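Local coordinates for protein orotate phosphoribosyltransferase (Aeropyrum pernix, PDB 2YZK) that probably catalyses transfer of a ribosyl phosphate group from 5-phosphoribose 1-diphosphate to orotate, giving orotidine monophosphate for UMP synthesis, at residues 111-114 with 120-123; 147-152 with 158-163; 29-34 with 141-146. All coordinates share one frame; numbering follows the deposited sequence.

Contact 1: 111-114 with 120-123; sequences VVDD and TSIA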
# COMPACT_ATOMS: atom_id res chain seq x y z
N VAL A 111 7.34 -12.07 3.27
CA VAL A 111 6.44 -11.07 3.81
C VAL A 111 7.24 -9.83 4.18
O VAL A 111 8.39 -9.93 4.62
CB VAL A 111 5.69 -11.57 5.06
CG1 VAL A 111 4.74 -12.67 4.67
CG2 VAL A 111 6.66 -12.06 6.10
N VAL A 112 6.63 -8.66 4.00
CA VAL A 112 7.29 -7.39 4.27
C VAL A 112 6.46 -6.47 5.16
O VAL A 112 5.25 -6.29 4.94
CB VAL A 112 7.58 -6.65 2.94
CG1 VAL A 112 8.22 -5.29 3.21
CG2 VAL A 112 8.47 -7.50 2.05
N ASP A 113 7.11 -5.87 6.15
CA ASP A 113 6.44 -4.93 7.04
C ASP A 113 7.44 -3.81 7.30
O ASP A 113 8.65 -4.02 7.17
CB ASP A 113 6.02 -5.59 8.35
CG ASP A 113 4.85 -4.88 9.02
OD1 ASP A 113 4.44 -3.81 8.53
OD2 ASP A 113 4.33 -5.40 10.03
N ASP A 114 6.97 -2.63 7.67
CA ASP A 114 7.91 -1.55 7.91
C ASP A 114 8.67 -1.70 9.22
O ASP A 114 9.90 -1.63 9.23
CB ASP A 114 7.23 -0.17 7.79
CG ASP A 114 6.09 0.04 8.77
OD1 ASP A 114 5.60 -0.93 9.40
OD2 ASP A 114 5.66 1.21 8.90
N THR A 120 3.67 -10.30 16.34
CA THR A 120 2.35 -10.90 16.18
C THR A 120 1.62 -10.50 14.90
O THR A 120 0.89 -11.31 14.33
CB THR A 120 1.44 -10.60 17.41
OG1 THR A 120 1.46 -9.19 17.69
CG2 THR A 120 1.92 -11.36 18.63
N SER A 121 1.79 -9.26 14.45
CA SER A 121 1.12 -8.83 13.23
C SER A 121 1.68 -9.61 12.04
O SER A 121 0.94 -9.98 11.13
CB SER A 121 1.32 -7.32 13.00
OG SER A 121 2.70 -7.00 12.88
N ILE A 122 2.98 -9.87 12.07
CA ILE A 122 3.62 -10.63 11.01
C ILE A 122 3.20 -12.09 11.12
O ILE A 122 2.90 -12.73 10.11
CB ILE A 122 5.16 -10.51 11.11
CG1 ILE A 122 5.56 -9.04 10.92
CG2 ILE A 122 5.83 -11.39 10.06
CD1 ILE A 122 7.00 -8.67 11.24
N ALA A 123 3.15 -12.60 12.35
CA ALA A 123 2.76 -13.98 12.60
C ALA A 123 1.37 -14.27 12.02
O ALA A 123 1.14 -15.33 11.43
CB ALA A 123 2.77 -14.26 14.10
O HOH W 1 5.56 -5.84 12.16
O HOH W 2 2.19 -4.64 11.42
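V111 sends its CG2 methyl from the strand toward the first turn of the following helix, where it meets the CG2 branch of I122 (4.1 Å between the two methyls). The two side chains lie at a slant to each other, a loose aliphatic contact that suits branched residues between a sheet and a helix packed on it. I122 divides its two branches between the strand residues: CG2, anti to the backbone N, goes to V111, and CG1 to the carboxylate of D113. V112 points away from the helix, as expected for the next residue of a strand. D113 returns to the helix side, and here the character of the contact changes from apolar to polar. Its CG stands anti to the backbone N (chi1 -155°), which carries the carboxylate out toward the helix start. OD2 comes over the CG1 arm of I122 (D113 OD2 to I122 CG1 3.9 Å) and faces S121 OG across 3.7 Å, too far for a direct bond. Two waters fill the step: one of them gives a proton to D113 OD2 at 2.7 Å and lies 2.8 Å from S121 OG, and a second bridges the same pair. A small hydroxyl suits this place, since it can share waters with the acid. OD1, on the other branch, takes a weak bond from the backbone N of D114 (2.9 Å, 130°), which helps to steady the carboxylate. D114 then turns the chain away from the sheet. The hydrophobic strand running into paired aspartates, a short loop and a helix is the PRPP motif of type I phosphoribosyltransferases; D113 through S121 are predicted to bind 5-phosphoribosyl diphosphate at a site shared between the dimer partners.

Contact 2: 147-152 with 158-163; sequences EGAGEL and VRLVSV
L160 lays its CD2 methyl against the first turn of the helix, overlapping the backbone of G150 and the methyl of A149. The methyl sits 3.6 Å from G150 N and 3.8 Å from G150 CA, while A149 CB lies 3.9 Å from L160 CD2. L160 reaches out from the strand with CG anti to the backbone N (chi1 175°), which lets one branch, CD2, lie on the helix start. On the helix side A149 offers one compact methyl, and at G150 the leucine methyl lies on bare main chain. Even the stem of L160 comes close, with L160 CB 4.1 Å from G150 CA. One water is held by three backbone groups: it gives protons to G150 O (2.8 Å) and V158 O (2.7 Å) and accepts one from L160 N (3.0 Å). The water thus joins the helix to the beginning of the strand, where no direct hydrogen bond crosses between the two segments. Glycine also suits the N-cap position, since G148 has a positive phi (100°) that would press a side chain against the preceding carbonyl, and its own O accepts from L152 N in the first helical turn. On either side of L160 in sequence, R159 and V161 face the other side of the sheet, where the CG2 methyl of V161 lies over the centre of the R159 guanidinium and R159 NH2 forms a salt bridge with D55. Strand 159-162 is one of the two outermost strands of the parallel five-stranded sheet within this chain, bonded to strand 135-141. Helix 149-154 leans on it from the same side as helix 120-131, which L152 touches through T120 and A123, whereas V161 meets helix 38-58 on the opposite face.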
# COMPACT_ATOMS: atom_id res chain seq x y z
N GLU A 147 12.36 -6.32 20.23
CA GLU A 147 11.57 -6.57 21.42
C GLU A 147 10.76 -7.86 21.36
O GLU A 147 9.57 -7.89 21.70
CB GLU A 147 10.68 -5.35 21.69
CG GLU A 147 11.53 -4.10 21.98
CD GLU A 147 10.73 -2.81 22.08
OE1 GLU A 147 9.53 -2.81 21.76
OE2 GLU A 147 11.33 -1.78 22.46
N GLY A 148 11.41 -8.93 20.91
CA GLY A 148 10.75 -10.22 20.84
C GLY A 148 10.20 -10.72 19.52
O GLY A 148 9.82 -11.89 19.43
N ALA A 149 10.15 -9.87 18.49
CA ALA A 149 9.61 -10.29 17.20
C ALA A 149 10.38 -11.46 16.59
O ALA A 149 9.77 -12.44 16.14
CB ALA A 149 9.60 -9.11 16.23
N GLY A 150 11.70 -11.35 16.56
CA GLY A 150 12.50 -12.41 15.98
C GLY A 150 12.35 -13.75 16.67
O GLY A 150 12.30 -14.79 16.01
N GLU A 151 12.27 -13.74 17.99
CA GLU A 151 12.12 -14.97 18.76
C GLU A 151 10.76 -15.61 18.52
O GLU A 151 10.65 -16.83 18.38
CB GLU A 151 12.29 -14.69 20.26
CG GLU A 151 13.69 -14.28 20.70
CD GLU A 151 14.16 -12.98 20.09
OE1 GLU A 151 13.35 -12.04 19.95
OE2 GLU A 151 15.37 -12.88 19.77
N LEU A 152 9.72 -14.78 18.49
CA LEU A 152 8.37 -15.27 18.28
C LEU A 152 8.25 -15.91 16.90
O LEU A 152 7.69 -17.00 16.77
CB LEU A 152 7.36 -14.12 18.42
CG LEU A 152 5.87 -14.46 18.27
CD1 LEU A 152 5.03 -13.49 19.10
CD2 LEU A 152 5.47 -14.40 16.81
N VAL A 158 9.95 -19.05 11.02
CA VAL A 158 10.12 -17.87 10.19
C VAL A 158 11.35 -17.08 10.65
O VAL A 158 11.51 -16.79 11.84
CB VAL A 158 8.87 -16.97 10.24
CG1 VAL A 158 9.12 -15.69 9.44
CG2 VAL A 158 7.67 -17.73 9.67
N ARG A 159 12.21 -16.74 9.70
CA ARG A 159 13.43 -15.99 9.98
C ARG A 159 13.18 -14.51 9.72
O ARG A 159 12.88 -14.12 8.59
CB ARG A 159 14.58 -16.47 9.09
CG ARG A 159 15.89 -15.72 9.33
CD ARG A 159 16.91 -15.99 8.23
NE ARG A 159 16.40 -15.60 6.92
CZ ARG A 159 17.15 -15.19 5.90
NH1 ARG A 159 18.46 -15.11 6.04
NH2 ARG A 159 16.58 -14.86 4.75
N LEU A 160 13.31 -13.69 10.76
CA LEU A 160 13.11 -12.25 10.62
C LEU A 160 14.43 -11.61 10.23
O LEU A 160 15.47 -11.88 10.84
CB LEU A 160 12.63 -11.64 11.94
CG LEU A 160 12.49 -10.11 11.98
CD1 LEU A 160 11.33 -9.68 11.10
CD2 LEU A 160 12.26 -9.64 13.42
N VAL A 161 14.40 -10.77 9.20
CA VAL A 161 15.58 -10.04 8.75
C VAL A 161 15.21 -8.56 8.73
O VAL A 161 14.11 -8.20 8.31
CB VAL A 161 16.02 -10.48 7.34
CG1 VAL A 161 17.24 -9.69 6.91
CG2 VAL A 161 16.33 -11.98 7.33
N SER A 162 16.12 -7.70 9.19
CA SER A 162 15.84 -6.27 9.21
C SER A 162 16.99 -5.45 8.66
O SER A 162 18.15 -5.87 8.73
CB SER A 162 15.56 -5.83 10.65
OG SER A 162 16.69 -6.03 11.48
N VAL A 163 16.67 -4.29 8.11
CA VAL A 163 17.70 -3.41 7.58
C VAL A 163 18.47 -2.86 8.77
O VAL A 163 19.70 -2.76 8.74
CB VAL A 163 17.09 -2.24 6.77
CG1 VAL A 163 18.16 -1.23 6.40
CG2 VAL A 163 16.44 -2.79 5.50
O HOH W 3 13.10 -15.19 13.31

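Contact 3: 29-34 with 141-146; sequences IDMRRL and VLVDRG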
# COMPACT_ATOMS: atom_id res chain seq x y z
N ILE A 29 8.70 6.28 16.42
CA ILE A 29 9.18 5.83 15.13
C ILE A 29 8.06 5.82 14.10
O ILE A 29 6.96 5.36 14.39
CB ILE A 29 9.77 4.40 15.24
CG1 ILE A 29 11.01 4.40 16.13
CG2 ILE A 29 10.09 3.86 13.87
CD1 ILE A 29 12.32 4.74 15.41
N ASP A 30 8.34 6.35 12.92
CA ASP A 30 7.33 6.37 11.86
C ASP A 30 8.00 6.26 10.49
O ASP A 30 8.38 7.25 9.88
CB ASP A 30 6.50 7.65 11.92
CG ASP A 30 5.29 7.59 11.01
OD1 ASP A 30 5.15 6.58 10.29
OD2 ASP A 30 4.49 8.55 11.00
N MSE A 31 8.13 5.02 10.03
CA MSE A 31 8.76 4.73 8.75
C MSE A 31 7.96 5.28 7.57
O MSE A 31 8.49 5.44 6.47
CB MSE A 31 8.93 3.22 8.61
CG MSE A 31 10.34 2.76 8.28
SE MSE A 31 11.67 3.41 9.33
CE MSE A 31 10.92 3.49 10.97
N ARG A 32 6.69 5.58 7.81
CA ARG A 32 5.84 6.11 6.74
C ARG A 32 6.37 7.44 6.22
O ARG A 32 6.17 7.79 5.06
CB ARG A 32 4.40 6.28 7.25
CG ARG A 32 3.71 4.96 7.61
CD ARG A 32 2.37 5.21 8.27
NE ARG A 32 2.50 6.04 9.47
CZ ARG A 32 1.49 6.41 10.25
NH1 ARG A 32 0.25 6.02 9.97
NH2 ARG A 32 1.72 7.18 11.30
N ARG A 33 7.06 8.19 7.08
CA ARG A 33 7.58 9.48 6.67
C ARG A 33 8.66 9.40 5.59
O ARG A 33 8.97 10.40 4.95
CB ARG A 33 8.09 10.25 7.89
CG ARG A 33 6.98 10.59 8.87
CD ARG A 33 7.51 11.36 10.06
NE ARG A 33 7.86 12.74 9.73
CZ ARG A 33 6.97 13.73 9.64
NH1 ARG A 33 5.68 13.50 9.85
NH2 ARG A 33 7.38 14.96 9.35
N LEU A 34 9.21 8.22 5.36
CA LEU A 34 10.22 8.07 4.33
C LEU A 34 9.57 8.09 2.94
O LEU A 34 10.22 8.39 1.94
CB LEU A 34 10.98 6.76 4.50
CG LEU A 34 11.71 6.55 5.82
CD1 LEU A 34 12.49 5.25 5.73
CD2 LEU A 34 12.66 7.71 6.09
N VAL A 141 11.81 -6.54 7.24
CA VAL A 141 11.36 -5.25 7.74
C VAL A 141 12.49 -4.23 7.66
O VAL A 141 13.66 -4.59 7.51
CB VAL A 141 10.87 -5.32 9.21
CG1 VAL A 141 9.76 -6.35 9.35
CG2 VAL A 141 12.03 -5.66 10.14
N LEU A 142 12.13 -2.96 7.74
CA LEU A 142 13.11 -1.88 7.70
C LEU A 142 13.76 -1.76 9.07
O LEU A 142 14.99 -1.70 9.18
CB LEU A 142 12.44 -0.55 7.34
CG LEU A 142 12.13 -0.33 5.86
CD1 LEU A 142 11.21 0.89 5.72
CD2 LEU A 142 13.43 -0.13 5.09
N VAL A 143 12.93 -1.73 10.10
CA VAL A 143 13.42 -1.59 11.47
C VAL A 143 12.84 -2.62 12.43
O VAL A 143 11.63 -2.82 12.50
CB VAL A 143 13.11 -0.18 12.03
CG1 VAL A 143 13.51 -0.11 13.50
CG2 VAL A 143 13.87 0.87 11.24
N ASP A 144 13.72 -3.29 13.16
CA ASP A 144 13.29 -4.27 14.15
C ASP A 144 13.50 -3.60 15.50
O ASP A 144 14.61 -3.18 15.83
CB ASP A 144 14.12 -5.55 14.04
CG ASP A 144 13.79 -6.56 15.13
OD1 ASP A 144 12.73 -6.42 15.78
OD2 ASP A 144 14.58 -7.51 15.32
N ARG A 145 12.43 -3.48 16.29
CA ARG A 145 12.55 -2.84 17.59
C ARG A 145 13.40 -3.69 18.53
O ARG A 145 13.89 -3.19 19.55
CB ARG A 145 11.17 -2.62 18.21
CG ARG A 145 10.32 -1.57 17.50
CD ARG A 145 9.10 -1.23 18.34
NE ARG A 145 9.51 -0.74 19.65
CZ ARG A 145 9.80 0.53 19.92
NH1 ARG A 145 9.71 1.45 18.97
NH2 ARG A 145 10.21 0.87 21.13
N GLY A 146 13.59 -4.96 18.18
CA GLY A 146 14.38 -5.85 19.00
C GLY A 146 13.67 -6.13 20.31
O GLY A 146 14.30 -6.17 21.38
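L142, at the corner where the chain leaves one sheet for the next, presses its CD1 methyl on the CG of M31, a selenomethionine in this crystal. At 3.3 Å, L142 CD1 to M31 CG is closer than ordinary van der Waals contact, and the two side chains cross at a slant. M31 has chi1 at -127°, off the staggered positions, which may reflect the close fit, and the chain bends again farther out. That bending brings the selenium to the next residue, V143, whose CG2 methyl stands 3.9 Å from M31 SE and 4.0 Å from M31 CE, the two side chains meeting roughly at a right angle. A long, flexible side chain suits this place because it can curl over two neighbouring branched residues at once. D144 takes no part across the contact; its OD1 accepts from G146 N (2.9 Å) in an Asx turn, the donor lying well above the carboxylate plane. R145, a predicted orotate-binding residue, brings its guanidinium back toward the first segment, where NH1 comes within 4.3 Å of I29 CG1; its NE is tied to E147 by a salt bridge. Across the contact, D30 braces the short 3-10 turn that carries M31: R32 takes hold side-on, NE bonding D30 OD1 (2.8 Å, 168°) and NH2 bonding D30 OD2, while the backbone N of R32 meets OD1 from the other face of the carboxylate, closing a second Asx turn. In the same turn, R33 NH2 forms a salt bridge with D103 of the second subunit. The segment 29-34 lies between helix 2-9, touched by M31 and L34, and the strands 115-116 and 143-144, on which M31 packs through V115 and V143.

From the N terminus, 29-34 comes first, in the loop after strand 24-29, and its partner 141-146 closes contact 3 over more than a hundred residues. Contact 1 is nested inside that span, joining strand 108-113 to helix 120-131 through a short connection that includes strand 115-116. Contact 2 follows in series, linking helix 149-154 to strand 159-162. The three touch one another directly: D114 O lies 3.0 Å from L142 N, V161 O is 3.0 Å from V141 N, and L152 touches T120 and A123. Contacts 1 and 2 thus set helices on the same parallel sheet, and contact 3 fixes the N-terminal part against the turn leaving it.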